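Local coordinates for putative NADPH-dependent oxidoreductase (Desulfitobacterium hafniense DCB-2, PDB 3DB2), which is probably an NADPH-dependent oxidoreductase of the GFO/IDH/MocA family, with a Rossmann domain for the dinucleotide and a second domain built on a large mixed sheet, at residues Tyr24-Leu30 against Val307-Asp312. Sequence-based numbering, arbitrary orientation.
Sequences YTKSEKL and VEEVAD
From Tyr24, opposite Val307, to Lys29, opposite Glu308, two type I turns, Tyr24 to Ser27 and Ser27 to Leu30, carry the chain past one side of the 307-312 part of helix 302-316, Lys29 CA and Glu308 CA being the nearest backbone pair at 6.5 Å. On the side facing the parallel sheet the contact is apolar, and branched and small side chains fill this gap. Leu30 spreads its two methyls over the helix, CD1 meeting Val307 CG1 at 3.6 Å and CD2 reaching the methyl of Ala311, whose small size lets the leucine in. Tyr24 brings its CB against Val307 CB, 4.1 Å away, and its side chain also touches Ala10 and Ile71 of the sheet.

This is the alpha-to-beta connection of a Rossmann fold, joining helix 15-24 to strand 30-36. Helix 302-316, from late in the chain, packs back against it, and Val8 and Met69 of the parallel sheet border Leu30.

On the side away from the sheet the contact is polar. The rotation of Ser27 (chi1 -169°) brings OG within reach of two partners: it donates a very short hydrogen bond of 2.5 Å to Glu308 OE2 and accepts from Lys29 N at 3.1 Å, an ST turn that needs a short hydroxyl side chain. Arg304 forms a salt bridge with the same glutamate oxygen, probably favouring its charged form. Lys29 passes Glu308 at about a right angle, and its long chain, bent at chi3 (136°), carries NZ on to Asp312. Lys29 NZ lies 2.6 Å from Asp312 OD1 and 2.8 Å from Asp312 OD2, a two-pronged salt bridge using the syn lone pair of each oxygen. Tyr3 OH also hydrogen-bonds with Asp312 OD1. A methionine in place of Lys29 would probably leave the carboxylate without this countercharge, with the hydrogen bond to Tyr3 remaining.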
ATOM      1  N   TYR C  24      20.723  19.404 -18.639  1.00 22.10           N
ATOM      2  CA  TYR C  24      20.645  19.293 -20.101  1.00 18.23           C
ATOM      3  C   TYR C  24      21.793  20.039 -20.769  1.00 23.33           C
ATOM      4  O   TYR C  24      22.126  19.720 -21.921  1.00 28.54           O
ATOM      5  CB  TYR C  24      19.294  19.709 -20.677  1.00 21.69           C
ATOM      6  CG  TYR C  24      18.769  21.102 -20.546  1.00 21.46           C
ATOM      7  CD1 TYR C  24      19.323  22.151 -21.279  1.00 23.95           C
ATOM      8  CD2 TYR C  24      17.719  21.398 -19.695  1.00 20.29           C
ATOM      9  CE1 TYR C  24      18.856  23.445 -21.170  1.00 21.86           C
ATOM     10  CE2 TYR C  24      17.233  22.697 -19.571  1.00 21.69           C
ATOM     11  CZ  TYR C  24      17.817  23.706 -20.323  1.00 23.68           C
ATOM     12  OH  TYR C  24      17.363  25.004 -20.226  1.00 20.91           O
ATOM     13  N   THR C  25      22.390  21.035 -20.110  1.00 24.84           N
ATOM     14  CA  THR C  25      23.431  21.764 -20.872  1.00 24.53           C
ATOM     15  C   THR C  25      24.700  20.923 -20.944  1.00 28.88           C
ATOM     16  O   THR C  25      25.646  21.286 -21.646  1.00 33.27           O
ATOM     17  CB  THR C  25      23.720  23.146 -20.276  1.00 23.86           C
ATOM     18  OG1 THR C  25      24.174  23.014 -18.911  1.00 23.98           O
ATOM     19  CG2 THR C  25      22.440  23.962 -20.243  1.00 20.73           C
ATOM     20  N   LYS C  26      24.735  19.787 -20.251  1.00 25.40           N
ATOM     21  CA  LYS C  26      25.841  18.849 -20.432  1.00 26.73           C
ATOM     22  C   LYS C  26      25.805  18.125 -21.779  1.00 27.27           C
ATOM     23  O   LYS C  26      26.818  17.537 -22.173  1.00 28.00           O
ATOM     24  CB  LYS C  26      25.848  17.778 -19.347  1.00 27.79           C
ATOM     25  CG  LYS C  26      25.827  18.303 -17.930  1.00 26.84           C
ATOM     26  CD  LYS C  26      25.974  17.108 -16.985  1.00 32.11           C
ATOM     27  CE  LYS C  26      25.739  17.559 -15.547  1.00 33.70           C
ATOM     28  NZ  LYS C  26      26.064  16.452 -14.593  1.00 31.78           N
ATOM     29  N   SER C  27      24.653  18.159 -22.437  1.00 25.09           N
ATOM     30  CA  SER C  27      24.434  17.447 -23.686  1.00 27.59           C
ATOM     31  C   SER C  27      25.075  18.108 -24.916  1.00 29.15           C
ATOM     32  O   SER C  27      24.885  19.306 -25.144  1.00 32.20           O
ATOM     33  CB  SER C  27      22.936  17.331 -23.970  1.00 24.84           C
ATOM     34  OG  SER C  27      22.694  16.432 -25.040  1.00 24.80           O
ATOM     35  N   GLU C  28      25.756  17.296 -25.691  1.00 29.91           N
ATOM     36  CA  GLU C  28      26.278  17.602 -27.018  1.00 30.23           C
ATOM     37  C   GLU C  28      25.183  17.731 -28.058  1.00 31.25           C
ATOM     38  O   GLU C  28      25.396  18.183 -29.183  1.00 34.63           O
ATOM     39  CB  GLU C  28      27.245  16.488 -27.442  1.00 38.10           C
ATOM     40  CG  GLU C  28      28.426  16.332 -26.492  1.00 53.12           C
ATOM     41  CD  GLU C  28      29.231  17.611 -26.360  1.00 60.96           C
ATOM     42  OE1 GLU C  28      28.690  18.626 -25.869  1.00 65.93           O
ATOM     43  OE2 GLU C  28      30.416  17.601 -26.756  1.00 68.84           O
ATOM     44  N   LYS C  29      23.964  17.310 -27.712  1.00 27.87           N
ATOM     45  CA  LYS C  29      22.831  17.336 -28.625  1.00 24.26           C
ATOM     46  C   LYS C  29      22.063  18.647 -28.549  1.00 22.79           C
ATOM     47  O   LYS C  29      21.218  18.891 -29.403  1.00 31.65           O
ATOM     48  CB  LYS C  29      21.904  16.136 -28.333  1.00 27.18           C
ATOM     49  CG  LYS C  29      22.643  14.826 -28.614  1.00 35.35           C
ATOM     50  CD  LYS C  29      21.924  13.586 -28.143  1.00 44.41           C
ATOM     51  CE  LYS C  29      21.938  12.463 -29.171  1.00 49.78           C
ATOM     52  NZ  LYS C  29      21.019  11.360 -28.752  1.00 45.75           N
ATOM     53  N   LEU C  30      22.366  19.470 -27.545  1.00 22.81           N
ATOM     54  CA  LEU C  30      21.619  20.666 -27.233  1.00 22.23           C
ATOM     55  C   LEU C  30      22.539  21.887 -27.149  1.00 29.31           C
ATOM     56  O   LEU C  30      23.690  21.731 -26.767  1.00 25.88           O
ATOM     57  CB  LEU C  30      20.913  20.533 -25.881  1.00 23.63           C
ATOM     58  CG  LEU C  30      20.078  19.281 -25.642  1.00 25.15           C
ATOM     59  CD1 LEU C  30      19.619  19.134 -24.205  1.00 26.13           C
ATOM     60  CD2 LEU C  30      18.844  19.309 -26.550  1.00 23.41           C
ATOM     61  N   VAL C 307      15.151  15.492 -22.159  1.00 20.13           N
ATOM     62  CA  VAL C 307      15.306  16.618 -23.091  1.00 20.14           C
ATOM     63  C   VAL C 307      15.984  16.177 -24.382  1.00 19.92           C
ATOM     64  O   VAL C 307      15.586  16.542 -25.499  1.00 20.90           O
ATOM     65  CB  VAL C 307      16.055  17.780 -22.402  1.00 21.63           C
ATOM     66  CG1 VAL C 307      16.131  19.003 -23.313  1.00 24.93           C
ATOM     67  CG2 VAL C 307      15.375  18.129 -21.069  1.00 17.26           C
ATOM     68  N   GLU C 308      17.016  15.341 -24.279  1.00 18.69           N
ATOM     69  CA  GLU C 308      17.728  14.789 -25.413  1.00 19.51           C
ATOM     70  C   GLU C 308      16.843  13.978 -26.369  1.00 19.09           C
ATOM     71  O   GLU C 308      17.088  13.941 -27.580  1.00 19.59           O
ATOM     72  CB  GLU C 308      18.891  13.878 -24.985  1.00 21.54           C
ATOM     73  CG  GLU C 308      20.109  14.686 -24.520  1.00 20.52           C
ATOM     74  CD  GLU C 308      21.217  13.782 -24.022  1.00 26.49           C
ATOM     75  OE1 GLU C 308      20.971  12.587 -23.711  1.00 25.54           O
ATOM     76  OE2 GLU C 308      22.365  14.253 -23.929  1.00 23.40           O
ATOM     77  N   GLU C 309      15.819  13.329 -25.818  1.00 18.28           N
ATOM     78  CA  GLU C 309      14.902  12.540 -26.621  1.00 20.74           C
ATOM     79  C   GLU C 309      14.146  13.466 -27.572  1.00 19.07           C
ATOM     80  O   GLU C 309      13.804  13.154 -28.716  1.00 18.50           O
ATOM     81  CB  GLU C 309      13.898  11.822 -25.725  1.00 19.70           C
ATOM     82  CG  GLU C 309      12.618  11.356 -26.397  1.00 20.92           C
ATOM     83  CD  GLU C 309      11.898  10.280 -25.606  1.00 24.57           C
ATOM     84  OE1 GLU C 309      12.463   9.176 -25.409  1.00 27.80           O
ATOM     85  OE2 GLU C 309      10.772  10.550 -25.161  1.00 22.64           O
ATOM     86  N   VAL C 310      13.818  14.668 -27.086  1.00 17.71           N
ATOM     87  CA  VAL C 310      13.059  15.566 -27.980  1.00 18.03           C
ATOM     88  C   VAL C 310      13.958  15.963 -29.162  1.00 21.14           C
ATOM     89  O   VAL C 310      13.522  15.965 -30.309  1.00 21.52           O
ATOM     90  CB  VAL C 310      12.503  16.796 -27.268  1.00 21.90           C
ATOM     91  CG1 VAL C 310      11.640  17.635 -28.217  1.00 24.61           C
ATOM     92  CG2 VAL C 310      11.660  16.394 -26.065  1.00 21.46           C
ATOM     93  N   ALA C 311      15.205  16.292 -28.859  1.00 16.94           N
ATOM     94  CA  ALA C 311      16.211  16.639 -29.837  1.00 20.97           C
ATOM     95  C   ALA C 311      16.425  15.486 -30.819  1.00 21.09           C
ATOM     96  O   ALA C 311      16.509  15.750 -32.016  1.00 24.20           O
ATOM     97  CB  ALA C 311      17.560  16.952 -29.213  1.00 19.05           C
ATOM     98  N   ASP C 312      16.484  14.269 -30.278  1.00 23.52           N
ATOM     99  CA  ASP C 312      16.628  13.096 -31.152  1.00 24.61           C
ATOM    100  C   ASP C 312      15.454  12.997 -32.111  1.00 24.45           C
ATOM    101  O   ASP C 312      15.644  12.746 -33.310  1.00 23.86           O
ATOM    102  CB  ASP C 312      16.745  11.816 -30.336  1.00 27.48           C
ATOM    103  CG  ASP C 312      18.146  11.609 -29.793  1.00 29.59           C
ATOM    104  OD1 ASP C 312      19.007  12.476 -29.995  1.00 30.74           O
ATOM    105  OD2 ASP C 312      18.402  10.572 -29.148  1.00 34.05           O
TER